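Local coordinates for protein ornithine aminotransferase (Plasmodium falciparum, PDB 3LG0) that probably catalyses the pyridoxal phosphate-dependent transfer of the delta-amino group of ornithine to 2-oxoglutarate, giving the 5-semialdehyde of glutamate and glutamate itself, and works as a homodimer, at residues A[101-112]-A[270-281]; A[70-81]-A[292-302]. All blocks are in the same frame, centred on the assembly; numbering follows the deposited sequence.

The two contacts show how one chain uses different chemistry for sheet and helix pairing. Contact 1 joins strand 105-109, outermost within this chain, to strand 272-276 in the mixed seven-stranded sheet of the class-III aminotransferase fold, and backbone hydrogen bonds dominate it. Contact 2 packs helix 65-77 and the chain after it on the start of helix 297-312; no hydrogen bond crosses it, and side-chain packing does the work. Both are largely buried and both touch the second subunit. In sequence, contact 1 is nested within the loop that contact 2 closes, and the two meet where Asn110 packs on Thr292, Tyr293 and Gly294 and where Ile271 reaches Ala299.

Contact 1. Residues A[101-112]-A[270-281]; sequences FGYDKVLMMNTG and PISAILANDDVM
Lys105 NZ meets Asp278 OD1 on the syn side at 2.8 Å, a salt bridge; the chain is extended until chi4 (48°) bends the ammonium toward the carboxylate. The same NZ also bonds Thr19 O of the second subunit. Beside it Asp278 N gives an almost straight bond of 2.7 Å (174°) to Asp104 OD2 on its anti lone pair, while Asp104 N donates to Asn277 OD1 in the carbonyl plane. This polar cluster closes one end of an antiparallel strand pair at the margin of the mixed sheet of the class-III aminotransferase fold, where strand 272-276 also bonds strand 257-260. Paired backbone bonds link Lys105 with Ala276, Leu107 with Ile274 and Met109 with Ser272. At the far end Ser272 OG donates to Thr111 O (2.8 Å), standing above that carbonyl plane, and a water donates to both Asn110 OD1 and Pro270 O.

On one face Val106 and Leu275 lie side by side, CG2 to CD2 at 3.6 Å, and Leu275 CD1 crosses to Phe101 CG at 3.8 Å. Farther along, Met108 doubles back through chi2 and chi3, bringing CE within 3.6 Å of Ile271 CG2. On the other face Met281 CG packs against Lys105 CB. Because its ammonium bonds both Asp278 and a backbone carbonyl of the second subunit, Lys105 ties this end of the strand pair to the dimer interface.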
loop_
_atom_site.group_PDB
_atom_site.type_symbol
_atom_site.label_atom_id
_atom_site.label_comp_id
_atom_site.label_asym_id
_atom_site.label_seq_id
_atom_site.Cartn_x
_atom_site.Cartn_y
_atom_site.Cartn_z
ATOM N N PHE A 101 -10.210 -15.344 14.545
ATOM C CA PHE A 101 -11.472 -14.711 14.162
ATOM C C PHE A 101 -12.532 -15.711 13.745
ATOM O O PHE A 101 -13.712 -15.363 13.627
ATOM C CB PHE A 101 -11.251 -13.673 13.046
ATOM C CG PHE A 101 -10.549 -12.420 13.514
ATOM C CD1 PHE A 101 -11.259 -11.388 14.104
ATOM C CD2 PHE A 101 -9.179 -12.289 13.378
ATOM C CE1 PHE A 101 -10.610 -10.234 14.540
ATOM C CE2 PHE A 101 -8.525 -11.149 13.810
ATOM C CZ PHE A 101 -9.243 -10.116 14.397
ATOM N N GLY A 102 -12.109 -16.947 13.510
ATOM C CA GLY A 102 -13.032 -17.999 13.152
ATOM C C GLY A 102 -13.496 -17.953 11.710
ATOM O O GLY A 102 -14.696 -18.021 11.427
ATOM N N TYR A 103 -12.545 -17.840 10.791
ATOM C CA TYR A 103 -12.851 -17.961 9.373
ATOM C C TYR A 103 -11.892 -18.965 8.758
ATOM O O TYR A 103 -10.771 -19.152 9.261
ATOM C CB TYR A 103 -12.762 -16.594 8.677
ATOM C CG TYR A 103 -13.911 -15.690 9.032
ATOM C CD1 TYR A 103 -15.037 -15.618 8.224
ATOM C CD2 TYR A 103 -13.881 -14.918 10.184
ATOM C CE1 TYR A 103 -16.108 -14.786 8.557
ATOM C CE2 TYR A 103 -14.947 -14.078 10.528
ATOM C CZ TYR A 103 -16.059 -14.023 9.710
ATOM O OH TYR A 103 -17.123 -13.208 10.037
ATOM N N ASP A 104 -12.336 -19.620 7.685
ATOM C CA ASP A 104 -11.510 -20.614 6.998
ATOM C C ASP A 104 -10.219 -19.990 6.482
ATOM O O ASP A 104 -9.142 -20.552 6.661
ATOM C CB ASP A 104 -12.260 -21.244 5.823
ATOM C CG ASP A 104 -13.441 -22.084 6.261
ATOM O OD1 ASP A 104 -13.419 -22.610 7.377
ATOM O OD2 ASP A 104 -14.395 -22.221 5.484
ATOM N N LYS A 105 -10.336 -18.827 5.845
ATOM C CA LYS A 105 -9.209 -18.274 5.112
ATOM C C LYS A 105 -9.003 -16.771 5.288
ATOM O O LYS A 105 -9.914 -16.034 5.653
ATOM C CB LYS A 105 -9.323 -18.654 3.631
ATOM C CG LYS A 105 -8.847 -20.089 3.352
ATOM C CD LYS A 105 -8.993 -20.476 1.887
ATOM C CE LYS A 105 -8.305 -21.804 1.598
ATOM N NZ LYS A 105 -8.706 -22.820 2.617
ATOM N N VAL A 106 -7.774 -16.332 5.045
ATOM C CA VAL A 106 -7.450 -14.921 5.068
ATOM C C VAL A 106 -6.565 -14.575 3.872
ATOM O O VAL A 106 -5.806 -15.412 3.363
ATOM C CB VAL A 106 -6.763 -14.512 6.402
ATOM C CG1 VAL A 106 -5.354 -15.038 6.458
ATOM C CG2 VAL A 106 -6.765 -12.978 6.580
ATOM N N LEU A 107 -6.687 -13.329 3.426
ATOM C CA LEU A 107 -5.896 -12.787 2.329
ATOM C C LEU A 107 -5.241 -11.505 2.824
ATOM O O LEU A 107 -5.947 -10.563 3.202
ATOM C CB LEU A 107 -6.825 -12.529 1.137
ATOM C CG LEU A 107 -6.469 -11.688 -0.089
ATOM C CD1 LEU A 107 -4.994 -11.678 -0.426
ATOM C CD2 LEU A 107 -7.303 -12.212 -1.264
ATOM N N MET A 108 -3.904 -11.482 2.857
ATOM C CA MET A 108 -3.154 -10.332 3.385
ATOM C C MET A 108 -2.825 -9.326 2.289
ATOM O O MET A 108 -2.341 -9.700 1.230
ATOM C CB MET A 108 -1.822 -10.761 4.038
ATOM C CG MET A 108 -1.924 -11.795 5.134
ATOM S SD MET A 108 -3.000 -11.314 6.493
ATOM C CE MET A 108 -1.996 -10.071 7.309
ATOM N N MET A 109 -3.033 -8.045 2.579
ATOM C CA MET A 109 -2.640 -6.990 1.651
ATOM C C MET A 109 -1.972 -5.839 2.406
ATOM O O MET A 109 -1.666 -5.954 3.587
ATOM C CB MET A 109 -3.875 -6.516 0.889
ATOM C CG MET A 109 -5.061 -7.413 1.169
ATOM S SD MET A 109 -6.380 -7.217 -0.010
ATOM C CE MET A 109 -5.352 -7.395 -1.478
ATOM N N ASN A 110 -1.761 -4.723 1.730
ATOM C CA ASN A 110 -1.084 -3.596 2.350
ATOM C C ASN A 110 -2.035 -2.539 2.915
ATOM O O ASN A 110 -1.924 -2.155 4.080
ATOM C CB ASN A 110 -0.124 -2.959 1.362
ATOM C CG ASN A 110 0.721 -3.983 0.630
ATOM O OD1 ASN A 110 1.550 -4.666 1.226
ATOM N ND2 ASN A 110 0.537 -4.066 -0.672
ATOM N N THR A 111 -2.975 -2.070 2.106
ATOM C CA THR A 111 -3.755 -0.896 2.509
ATOM C C THR A 111 -5.245 -1.170 2.658
ATOM O O THR A 111 -5.750 -2.159 2.157
ATOM C CB THR A 111 -3.567 0.258 1.511
ATOM O OG1 THR A 111 -4.150 -0.103 0.253
ATOM C CG2 THR A 111 -2.082 0.567 1.318
ATOM N N GLY A 112 -5.936 -0.281 3.355
ATOM C CA GLY A 112 -7.378 -0.354 3.450
ATOM C C GLY A 112 -8.021 -0.259 2.077
ATOM O O GLY A 112 -8.991 -0.945 1.803
ATOM N N PRO A 270 2.236 -1.003 6.782
ATOM C CA PRO A 270 0.898 -1.051 6.155
ATOM C C PRO A 270 0.389 -2.496 5.961
ATOM O O PRO A 270 0.933 -3.304 5.178
ATOM C CB PRO A 270 1.117 -0.365 4.795
ATOM C CG PRO A 270 2.448 0.310 4.891
ATOM C CD PRO A 270 3.258 -0.539 5.837
ATOM N N ILE A 271 -0.653 -2.844 6.699
ATOM C CA ILE A 271 -1.211 -4.191 6.591
ATOM C C ILE A 271 -2.738 -4.157 6.586
ATOM O O ILE A 271 -3.355 -3.425 7.343
ATOM C CB ILE A 271 -0.771 -5.096 7.767
ATOM C CG1 ILE A 271 0.733 -4.964 8.058
ATOM C CG2 ILE A 271 -1.147 -6.553 7.502
ATOM C CD1 ILE A 271 1.166 -5.787 9.253
ATOM N N SER A 272 -3.344 -4.978 5.745
ATOM C CA SER A 272 -4.785 -5.127 5.752
ATOM C C SER A 272 -5.084 -6.588 5.429
ATOM O O SER A 272 -4.185 -7.340 5.025
ATOM C CB SER A 272 -5.420 -4.184 4.723
ATOM O OG SER A 272 -5.127 -4.632 3.421
ATOM N N ALA A 273 -6.334 -6.989 5.597
ATOM C CA ALA A 273 -6.717 -8.389 5.395
ATOM C C ALA A 273 -8.203 -8.554 5.088
ATOM O O ALA A 273 -9.041 -7.776 5.545
ATOM C CB ALA A 273 -6.345 -9.244 6.648
ATOM N N ILE A 274 -8.509 -9.603 4.336
ATOM C CA ILE A 274 -9.861 -10.043 4.160
ATOM C C ILE A 274 -9.998 -11.453 4.752
ATOM O O ILE A 274 -9.183 -12.337 4.483
ATOM C CB ILE A 274 -10.257 -10.036 2.680
ATOM C CG1 ILE A 274 -10.358 -8.604 2.168
ATOM C CG2 ILE A 274 -11.589 -10.713 2.479
ATOM C CD1 ILE A 274 -10.440 -8.519 0.640
ATOM N N LEU A 275 -11.028 -11.657 5.571
ATOM C CA LEU A 275 -11.306 -12.983 6.125
ATOM C C LEU A 275 -12.625 -13.470 5.574
ATOM O O LEU A 275 -13.605 -12.716 5.513
ATOM C CB LEU A 275 -11.424 -12.937 7.643
ATOM C CG LEU A 275 -10.210 -12.568 8.469
ATOM C CD1 LEU A 275 -10.689 -11.824 9.721
ATOM C CD2 LEU A 275 -9.425 -13.819 8.840
ATOM N N ALA A 276 -12.662 -14.736 5.195
ATOM C CA ALA A 276 -13.871 -15.320 4.637
ATOM C C ALA A 276 -13.743 -16.837 4.714
ATOM O O ALA A 276 -12.641 -17.363 4.890
ATOM C CB ALA A 276 -14.061 -14.854 3.188
ATOM N N ASN A 277 -14.862 -17.537 4.596
ATOM C CA ASN A 277 -14.822 -18.998 4.587
ATOM C C ASN A 277 -14.553 -19.551 3.197
ATOM O O ASN A 277 -14.617 -18.813 2.221
ATOM C CB ASN A 277 -16.118 -19.565 5.153
ATOM C CG ASN A 277 -16.225 -19.367 6.633
ATOM O OD1 ASN A 277 -15.230 -19.456 7.358
ATOM N ND2 ASN A 277 -17.434 -19.093 7.104
ATOM N N ASP A 278 -14.271 -20.849 3.117
ATOM C CA ASP A 278 -13.929 -21.495 1.836
ATOM C C ASP A 278 -14.922 -21.259 0.691
ATOM O O ASP A 278 -14.507 -21.010 -0.438
ATOM C CB ASP A 278 -13.677 -22.988 2.024
ATOM C CG ASP A 278 -12.316 -23.275 2.620
ATOM O OD1 ASP A 278 -11.440 -22.395 2.552
ATOM O OD2 ASP A 278 -12.113 -24.384 3.150
ATOM N N ASP A 279 -16.218 -21.301 0.979
ATOM C CA ASP A 279 -17.213 -21.116 -0.075
ATOM C C ASP A 279 -17.126 -19.770 -0.796
ATOM O O ASP A 279 -17.455 -19.684 -1.981
ATOM C CB ASP A 279 -18.645 -21.394 0.414
ATOM C CG ASP A 279 -19.015 -20.605 1.662
ATOM O OD1 ASP A 279 -18.235 -20.625 2.640
ATOM O OD2 ASP A 279 -20.104 -19.983 1.675
ATOM N N VAL A 280 -16.699 -18.717 -0.095
ATOM C CA VAL A 280 -16.462 -17.438 -0.759
ATOM C C VAL A 280 -15.011 -17.286 -1.222
ATOM O O VAL A 280 -14.767 -16.964 -2.377
ATOM C CB VAL A 280 -16.885 -16.210 0.098
ATOM C CG1 VAL A 280 -18.382 -16.228 0.368
ATOM C CG2 VAL A 280 -16.137 -16.198 1.392
ATOM N N MET A 281 -14.046 -17.540 -0.341
ATOM C CA MET A 281 -12.643 -17.274 -0.682
ATOM C C MET A 281 -12.119 -18.067 -1.882
ATOM O O MET A 281 -11.350 -17.541 -2.672
ATOM C CB MET A 281 -11.739 -17.489 0.525
ATOM C CG MET A 281 -10.342 -16.909 0.352
ATOM S SD MET A 281 -10.267 -15.103 0.549
ATOM C CE MET A 281 -10.052 -14.978 2.325
HETATM O O HOH W 1 2.109 -5.436 3.853
#

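Contact 2. Residues A[70-81]-A[292-302]; sequences AMINQAKKLTIC and TYGGNPLAAAI
Gln74 NE2 lies 3.6 Å from Pro297 CB while donating to Leu78 O in the carbonyl plane (2.8 Å), at the point where helix 65-77 faces the start of helix 297-312. The two helices run roughly antiparallel, their local axes 8.6 Å apart. Asn296 is the N-cap of the second: OD1 accepts from Ala299 N at 2.8 Å, nearly straight at 173°. A chi1 of 74° sets the amide between the backbone N and carbonyl carbon, from where OD1 reaches that N-H, and Asn296 N closes a type II turn on Tyr293 O.

Between the helices Gln74 CG, anti to the backbone N (chi1 178°), rests against Pro297 O at 3.4 Å, and the bend at chi2 then turns the amide to Leu78. Its CB meets Ala301 CB at 3.5 Å. Leu298 pushes CD1 between Met71 and Ala75, touching Met71 O, and Met71 CG lies alongside Ile302 CD1. Thr79 OG1 turns to Gly267 O of the second subunit, and Met71 packs on its counterpart there, placing this helix pair at the dimer interface. Ile80 CD1 sits over one face of the Tyr293 ring in a CH-pi contact, 3.9 Å from the centroid and displaced toward the CD2-CE2 side.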
loop_
_atom_site.group_PDB
_atom_site.type_symbol
_atom_site.label_atom_id
_atom_site.label_comp_id
_atom_site.label_asym_id
_atom_site.label_seq_id
_atom_site.Cartn_x
_atom_site.Cartn_y
_atom_site.Cartn_z
ATOM N N ALA A 70 9.201 -7.735 17.512
ATOM C CA ALA A 70 8.829 -8.721 16.508
ATOM C C ALA A 70 9.294 -8.247 15.147
ATOM O O ALA A 70 9.700 -9.049 14.299
ATOM C CB ALA A 70 7.333 -8.978 16.513
ATOM N N MET A 71 9.265 -6.933 14.958
ATOM C CA MET A 71 9.730 -6.347 13.712
ATOM C C MET A 71 11.230 -6.561 13.457
ATOM O O MET A 71 11.628 -7.033 12.389
ATOM C CB MET A 71 9.399 -4.855 13.664
ATOM C CG MET A 71 9.774 -4.183 12.334
ATOM S SD MET A 71 9.215 -2.471 12.234
ATOM C CE MET A 71 10.691 -1.596 12.676
ATOM N N ILE A 72 12.058 -6.197 14.429
ATOM C CA ILE A 72 13.509 -6.350 14.297
ATOM C C ILE A 72 13.901 -7.812 14.070
ATOM O O ILE A 72 14.713 -8.116 13.203
ATOM C CB ILE A 72 14.224 -5.814 15.536
ATOM C CG1 ILE A 72 13.970 -4.310 15.684
ATOM C CG2 ILE A 72 15.713 -6.114 15.466
ATOM C CD1 ILE A 72 14.521 -3.737 16.980
ATOM N N ASN A 73 13.286 -8.711 14.831
ATOM C CA ASN A 73 13.539 -10.137 14.705
ATOM C C ASN A 73 13.267 -10.699 13.314
ATOM O O ASN A 73 14.064 -11.468 12.785
ATOM C CB ASN A 73 12.736 -10.915 15.762
ATOM C CG ASN A 73 13.335 -10.784 17.142
ATOM O OD1 ASN A 73 14.480 -10.341 17.287
ATOM N ND2 ASN A 73 12.574 -11.160 18.160
ATOM N N GLN A 74 12.139 -10.327 12.722
ATOM C CA GLN A 74 11.824 -10.800 11.381
ATOM C C GLN A 74 12.660 -10.060 10.357
ATOM O O GLN A 74 13.125 -10.653 9.393
ATOM C CB GLN A 74 10.332 -10.652 11.073
ATOM C CG GLN A 74 9.969 -11.087 9.677
ATOM C CD GLN A 74 10.311 -12.532 9.449
ATOM O OE1 GLN A 74 10.087 -13.370 10.317
ATOM N NE2 GLN A 74 10.859 -12.833 8.288
ATOM N N ALA A 75 12.884 -8.767 10.583
ATOM C CA ALA A 75 13.649 -7.976 9.621
ATOM C C ALA A 75 15.107 -8.423 9.453
ATOM O O ALA A 75 15.713 -8.205 8.385
ATOM C CB ALA A 75 13.584 -6.491 9.963
ATOM N N LYS A 76 15.675 -9.017 10.506
ATOM C CA LYS A 76 17.035 -9.565 10.443
ATOM C C LYS A 76 17.063 -10.796 9.557
ATOM O O LYS A 76 18.033 -11.037 8.856
ATOM C CB LYS A 76 17.560 -9.949 11.842
ATOM C CG LYS A 76 17.953 -8.779 12.759
ATOM C CD LYS A 76 18.342 -9.288 14.147
ATOM C CE LYS A 76 17.425 -10.432 14.594
ATOM N NZ LYS A 76 17.736 -10.958 15.964
ATOM N N LYS A 77 15.992 -11.577 9.600
ATOM C CA LYS A 77 15.919 -12.818 8.836
ATOM C C LYS A 77 15.555 -12.623 7.353
ATOM O O LYS A 77 16.271 -13.099 6.458
ATOM C CB LYS A 77 14.938 -13.778 9.510
ATOM C CG LYS A 77 15.429 -14.314 10.843
ATOM C CD LYS A 77 14.288 -14.636 11.811
ATOM C CE LYS A 77 13.482 -15.839 11.379
ATOM N NZ LYS A 77 12.579 -16.268 12.487
ATOM N N LEU A 78 14.444 -11.930 7.097
ATOM C CA LEU A 78 13.932 -11.755 5.734
ATOM C C LEU A 78 12.795 -10.748 5.765
ATOM O O LEU A 78 11.858 -10.915 6.538
ATOM C CB LEU A 78 13.410 -13.090 5.201
ATOM C CG LEU A 78 12.899 -13.153 3.768
ATOM C CD1 LEU A 78 14.042 -13.066 2.830
ATOM C CD2 LEU A 78 12.130 -14.447 3.544
ATOM N N THR A 79 12.871 -9.706 4.943
ATOM C CA THR A 79 11.807 -8.704 4.907
ATOM C C THR A 79 10.885 -8.898 3.723
ATOM O O THR A 79 9.684 -8.637 3.805
ATOM C CB THR A 79 12.355 -7.279 4.810
ATOM O OG1 THR A 79 12.845 -7.061 3.477
ATOM C CG2 THR A 79 13.475 -7.061 5.832
ATOM N N ILE A 80 11.444 -9.327 2.602
ATOM C CA ILE A 80 10.618 -9.551 1.429
ATOM C C ILE A 80 11.216 -10.542 0.445
ATOM O O ILE A 80 12.386 -10.478 0.090
ATOM C CB ILE A 80 10.288 -8.240 0.676
ATOM C CG1 ILE A 80 9.187 -8.467 -0.353
ATOM C CG2 ILE A 80 11.509 -7.693 -0.047
ATOM C CD1 ILE A 80 8.765 -7.175 -1.032
ATOM N N CYS A 81 10.393 -11.494 0.060
ATOM C CA CYS A 81 10.533 -12.183 -1.198
ATOM C C CYS A 81 9.147 -11.901 -1.745
ATOM O O CYS A 81 8.236 -11.507 -0.992
ATOM C CB CYS A 81 10.763 -13.667 -0.974
ATOM S SG CYS A 81 9.373 -14.503 -0.177
ATOM N N THR A 292 3.768 -7.319 -5.457
ATOM C CA THR A 292 3.225 -6.795 -4.212
ATOM C C THR A 292 4.158 -6.917 -3.001
ATOM O O THR A 292 5.108 -7.713 -2.957
ATOM C CB THR A 292 1.866 -7.480 -3.839
ATOM O OG1 THR A 292 1.218 -7.961 -5.016
ATOM C CG2 THR A 292 0.926 -6.513 -3.104
ATOM N N TYR A 293 3.841 -6.096 -2.013
ATOM C CA TYR A 293 4.353 -6.210 -0.671
ATOM C C TYR A 293 3.354 -6.995 0.145
ATOM O O TYR A 293 3.634 -7.370 1.277
ATOM C CB TYR A 293 4.537 -4.816 -0.057
ATOM C CG TYR A 293 5.885 -4.217 -0.376
ATOM C CD1 TYR A 293 6.110 -3.605 -1.598
ATOM C CD2 TYR A 293 6.933 -4.262 0.546
ATOM C CE1 TYR A 293 7.346 -3.057 -1.906
ATOM C CE2 TYR A 293 8.185 -3.710 0.244
ATOM C CZ TYR A 293 8.377 -3.113 -0.991
ATOM O OH TYR A 293 9.588 -2.548 -1.341
ATOM N N GLY A 294 2.182 -7.239 -0.430
ATOM C CA GLY A 294 1.106 -7.905 0.292
ATOM C C GLY A 294 1.501 -9.318 0.678
ATOM O O GLY A 294 1.896 -10.105 -0.175
ATOM N N GLY A 295 1.409 -9.637 1.964
ATOM C CA GLY A 295 1.771 -10.970 2.430
ATOM C C GLY A 295 3.268 -11.182 2.609
ATOM O O GLY A 295 3.719 -12.308 2.755
ATOM N N ASN A 296 4.046 -10.110 2.610
ATOM C CA ASN A 296 5.479 -10.245 2.840
ATOM C C ASN A 296 5.763 -10.732 4.280
ATOM O O ASN A 296 4.982 -10.495 5.200
ATOM C CB ASN A 296 6.210 -8.932 2.527
ATOM C CG ASN A 296 5.979 -7.872 3.588
ATOM O OD1 ASN A 296 6.533 -7.939 4.704
ATOM N ND2 ASN A 296 5.156 -6.888 3.255
ATOM N N PRO A 297 6.885 -11.424 4.472
ATOM C CA PRO A 297 7.274 -12.017 5.761
ATOM C C PRO A 297 7.350 -11.010 6.913
ATOM O O PRO A 297 7.008 -11.364 8.028
ATOM C CB PRO A 297 8.659 -12.595 5.495
ATOM C CG PRO A 297 8.878 -12.533 4.042
ATOM C CD PRO A 297 7.878 -11.653 3.412
ATOM N N LEU A 298 7.813 -9.792 6.652
ATOM C CA LEU A 298 7.930 -8.793 7.702
ATOM C C LEU A 298 6.558 -8.357 8.227
ATOM O O LEU A 298 6.327 -8.322 9.442
ATOM C CB LEU A 298 8.751 -7.606 7.219
ATOM C CG LEU A 298 9.053 -6.503 8.234
ATOM C CD1 LEU A 298 9.676 -7.061 9.519
ATOM C CD2 LEU A 298 9.978 -5.489 7.582
ATOM N N ALA A 299 5.643 -8.054 7.315
ATOM C CA ALA A 299 4.274 -7.734 7.706
ATOM C C ALA A 299 3.627 -8.887 8.484
ATOM O O ALA A 299 2.901 -8.674 9.457
ATOM C CB ALA A 299 3.436 -7.385 6.480
ATOM N N ALA A 300 3.867 -10.109 8.037
ATOM C CA ALA A 300 3.244 -11.275 8.650
ATOM C C ALA A 300 3.648 -11.397 10.121
ATOM O O ALA A 300 2.804 -11.637 10.979
ATOM C CB ALA A 300 3.621 -12.542 7.866
ATOM N N ALA A 301 4.933 -11.207 10.411
ATOM C CA ALA A 301 5.428 -11.281 11.790
ATOM C C ALA A 301 4.916 -10.137 12.646
ATOM O O ALA A 301 4.547 -10.349 13.805
ATOM C CB ALA A 301 6.960 -11.320 11.824
ATOM N N ILE A 302 4.908 -8.927 12.082
ATOM C CA ILE A 302 4.430 -7.737 12.790
ATOM C C ILE A 302 2.960 -7.891 13.147
ATOM O O ILE A 302 2.544 -7.583 14.262
ATOM C CB ILE A 302 4.610 -6.453 11.952
ATOM C CG1 ILE A 302 6.085 -6.089 11.867
ATOM C CG2 ILE A 302 3.796 -5.297 12.541
ATOM C CD1 ILE A 302 6.415 -5.164 10.735
#